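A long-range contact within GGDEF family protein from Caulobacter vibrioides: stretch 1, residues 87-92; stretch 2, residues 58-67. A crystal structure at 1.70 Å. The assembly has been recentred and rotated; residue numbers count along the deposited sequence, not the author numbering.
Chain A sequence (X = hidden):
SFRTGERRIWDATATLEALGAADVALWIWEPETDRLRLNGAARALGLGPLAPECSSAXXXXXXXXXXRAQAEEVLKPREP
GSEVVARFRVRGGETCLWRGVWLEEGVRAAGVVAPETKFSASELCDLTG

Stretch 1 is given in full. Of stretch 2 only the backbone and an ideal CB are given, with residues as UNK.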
# COMPACT_ATOMS: atom_id res chain seq x y z
N ARG A 87 9.63 5.56 -10.93
CA ARG A 87 8.58 5.03 -11.78
C ARG A 87 9.19 4.44 -13.03
O ARG A 87 10.03 5.07 -13.67
CB ARG A 87 7.53 6.10 -12.12
CG ARG A 87 8.04 7.39 -12.71
CD ARG A 87 6.87 8.34 -12.98
NE ARG A 87 5.93 7.80 -13.97
CZ ARG A 87 6.00 8.03 -15.28
NH1 ARG A 87 6.97 8.79 -15.77
NH2 ARG A 87 5.11 7.49 -16.10
N PHE A 88 8.80 3.22 -13.36
CA PHE A 88 9.35 2.56 -14.54
C PHE A 88 8.46 1.42 -14.98
O PHE A 88 7.58 0.97 -14.22
CB PHE A 88 10.79 2.05 -14.31
CG PHE A 88 10.92 1.01 -13.22
CD1 PHE A 88 11.09 1.39 -11.88
CD2 PHE A 88 10.94 -0.34 -13.53
CE1 PHE A 88 11.24 0.44 -10.87
CE2 PHE A 88 11.08 -1.31 -12.52
CZ PHE A 88 11.23 -0.91 -11.20
N ARG A 89 8.67 0.95 -16.21
CA ARG A 89 7.90 -0.15 -16.76
C ARG A 89 8.72 -1.40 -16.66
O ARG A 89 9.95 -1.34 -16.71
CB ARG A 89 7.56 0.12 -18.22
CG ARG A 89 6.68 1.32 -18.44
CD ARG A 89 6.76 1.81 -19.88
NE ARG A 89 8.04 2.44 -20.19
CZ ARG A 89 8.35 2.99 -21.35
NH1 ARG A 89 7.47 3.00 -22.34
NH2 ARG A 89 9.54 3.54 -21.52
N VAL A 90 8.05 -2.54 -16.50
CA VAL A 90 8.71 -3.84 -16.59
C VAL A 90 8.22 -4.55 -17.84
O VAL A 90 7.25 -4.10 -18.47
CB VAL A 90 8.47 -4.74 -15.34
CG1 VAL A 90 9.20 -4.17 -14.12
CG2 VAL A 90 6.97 -4.91 -15.06
N ARG A 91 8.89 -5.64 -18.22
CA ARG A 91 8.47 -6.46 -19.37
C ARG A 91 6.99 -6.79 -19.25
O ARG A 91 6.52 -7.19 -18.18
CB ARG A 91 9.29 -7.76 -19.46
CG ARG A 91 10.80 -7.63 -19.22
CD ARG A 91 11.50 -6.70 -20.20
NE ARG A 91 12.94 -6.58 -19.92
CZ ARG A 91 13.91 -6.99 -20.73
NH1 ARG A 91 13.62 -7.55 -21.90
NH2 ARG A 91 15.17 -6.84 -20.37
N GLY A 92 6.24 -6.61 -20.33
CA GLY A 92 4.79 -6.71 -20.30
C GLY A 92 4.17 -5.34 -20.52
O GLY A 92 3.09 -5.22 -21.10
N UNK A 58 18.30 -9.53 -11.20
CA UNK A 58 17.00 -9.98 -11.70
C UNK A 58 16.03 -8.80 -11.84
O UNK A 58 15.27 -8.71 -12.81
CB UNK A 58 16.41 -11.04 -10.77
N UNK A 59 16.06 -7.92 -10.85
CA UNK A 59 15.26 -6.71 -10.82
C UNK A 59 15.58 -5.82 -12.04
O UNK A 59 14.67 -5.43 -12.79
CB UNK A 59 15.51 -5.95 -9.52
N UNK A 60 16.86 -5.53 -12.25
CA UNK A 60 17.28 -4.69 -13.39
C UNK A 60 16.89 -5.32 -14.73
O UNK A 60 16.47 -4.61 -15.65
CB UNK A 60 18.79 -4.46 -13.35
N UNK A 61 17.02 -6.64 -14.82
CA UNK A 61 16.75 -7.38 -16.05
C UNK A 61 15.27 -7.35 -16.44
O UNK A 61 14.94 -7.44 -17.62
CB UNK A 61 17.21 -8.83 -15.89
N UNK A 62 14.39 -7.20 -15.46
CA UNK A 62 12.96 -7.17 -15.72
C UNK A 62 12.47 -5.80 -16.17
O UNK A 62 11.46 -5.71 -16.86
CB UNK A 62 12.20 -7.60 -14.47
N UNK A 63 13.16 -4.73 -15.77
CA UNK A 63 12.85 -3.38 -16.24
C UNK A 63 12.96 -3.32 -17.77
O UNK A 63 13.80 -4.01 -18.35
CB UNK A 63 13.79 -2.36 -15.59
N UNK A 64 12.10 -2.54 -18.41
CA UNK A 64 12.34 -2.19 -19.82
C UNK A 64 13.74 -1.56 -19.89
O UNK A 64 14.10 -0.78 -19.02
CB UNK A 64 11.27 -1.24 -20.36
N UNK A 65 14.54 -1.96 -20.90
CA UNK A 65 15.92 -1.48 -20.94
C UNK A 65 16.04 0.04 -20.85
O UNK A 65 16.89 0.54 -20.11
CB UNK A 65 16.59 -1.96 -22.23
N UNK A 66 15.18 0.78 -21.56
CA UNK A 66 15.22 2.25 -21.54
C UNK A 66 14.85 2.87 -20.19
O UNK A 66 15.13 4.05 -19.94
CB UNK A 66 14.27 2.80 -22.61
N UNK A 67 14.22 2.07 -19.32
CA UNK A 67 13.79 2.51 -18.00
C UNK A 67 14.73 2.09 -16.87
O UNK A 67 14.40 2.28 -15.69
CB UNK A 67 12.39 1.97 -17.72

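Position 58 is helical, and its ideal CB has nothing of stretch 1 within 5.5 Å, so the contact sets no preference; the residue is A58. Position 59, also helical, points sideways, and only a long side chain could reach the ring of F88. A large apolar or aromatic group would suit. F59, with chi1 t, brings its CZ to 3.4 Å from F88 CZ, the two ring planes inclined at 75°. Position 60 points away, where almost any helix-compatible residue would serve; it is R60, whose guanidinium is bonded elsewhere in the structure.

At 61 the CB again points away, 5.3 Å from R91 NH2, and a small residue is ample. In A61 the useful group is the carbonyl: R91 NH2 gives A61 O a weak hydrogen bond of 2.8 Å. Position 62 points sideways, with its ideal CB 4.6 Å from V90 CG1 and 5.0 Å from R91 CG. These aliphatic neighbours favour leucine, isoleucine or methionine. L62 packs its CG 4.0 Å from V90 CB and its CD1 3.9 Å from R91 CG, while its O accepts from R91 N at 2.9 Å.

Position 63 leaves helical angles, with phi/psi of -59/145, and its backbone bridges V90. Its CB points away overall yet lies 4.1 Å from both F88 CD2 and R89 O, so a small apolar residue fits without further reach. A63 touches F88 with its methyl, and A63 O accepts from R91 NE at 3.1 Å.

Position 64 is extended and sideways; its N donates to R89 O at 3.0 Å, a bond open to any residue except proline, which has no N-H to give. A branched or flexible apolar group could reach the arginine chains. L64 does so with both methyls: CD2 lies over one face of the R89 guanidinium, 3.7 Å from R89 NE, and CD1 is 4.0 Å from R91 CD.

A phi of -53° at 65 allows proline, although many residues would do. P65 lays its CG over one face of the R91 guanidinium, 4.2 Å from R91 NH2. Position 66 has R89 NH2 4.9 Å from its ideal CB, which suits a polar or acidic chain. Q66 passes its CG 3.6 Å from R89 NH2; water 1 accepts from Q66 NE2 and R89 NH2.

Position 67 points toward stretch 1, its ideal CB 4.1 Å from R89 N, with the arginine's guanidinium also close. Several donors and a positive charge call for a short acid. D67 answers with OD1 2.9 Å from R89 NH2 in a salt bridge, while OD2 accepts from R89 NE at 2.9 Å and R89 N at 2.8 Å.

Stretch 2 (58-67) AFRALALPQD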
# COMPACT_ATOMS: atom_id res chain seq x y z
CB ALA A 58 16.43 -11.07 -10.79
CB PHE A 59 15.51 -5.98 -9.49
CG PHE A 59 14.85 -4.62 -9.37
CD1 PHE A 59 13.57 -4.50 -8.85
CD2 PHE A 59 15.54 -3.47 -9.75
CE1 PHE A 59 12.96 -3.25 -8.71
CE2 PHE A 59 14.94 -2.22 -9.62
CZ PHE A 59 13.65 -2.11 -9.10
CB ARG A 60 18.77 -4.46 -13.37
CG ARG A 60 19.26 -3.67 -12.19
CD ARG A 60 20.76 -3.53 -12.26
NE ARG A 60 21.28 -2.92 -11.04
CZ ARG A 60 22.03 -3.55 -10.14
NH1 ARG A 60 22.40 -4.81 -10.33
NH2 ARG A 60 22.44 -2.90 -9.06
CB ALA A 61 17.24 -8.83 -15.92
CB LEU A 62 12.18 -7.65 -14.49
CG LEU A 62 10.71 -8.04 -14.75
CD1 LEU A 62 10.59 -9.26 -15.66
CD2 LEU A 62 9.97 -8.28 -13.45
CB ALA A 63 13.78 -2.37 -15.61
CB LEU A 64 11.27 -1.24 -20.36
CG LEU A 64 10.24 -1.78 -21.35
CD1 LEU A 64 9.70 -3.16 -20.95
CD2 LEU A 64 9.12 -0.78 -21.56
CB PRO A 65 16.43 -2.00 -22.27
CG PRO A 65 15.66 -3.28 -22.48
CD PRO A 65 14.28 -2.96 -21.96
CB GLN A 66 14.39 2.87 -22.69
CG GLN A 66 12.88 2.63 -22.61
CD GLN A 66 12.42 1.38 -23.37
OE1 GLN A 66 13.05 0.31 -23.29
NE2 GLN A 66 11.31 1.51 -24.11
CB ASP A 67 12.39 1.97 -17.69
CG ASP A 67 11.28 2.68 -18.46
OD1 ASP A 67 11.56 3.41 -19.43
OD2 ASP A 67 10.10 2.51 -18.08
O HOH W 1 10.36 4.02 -24.53
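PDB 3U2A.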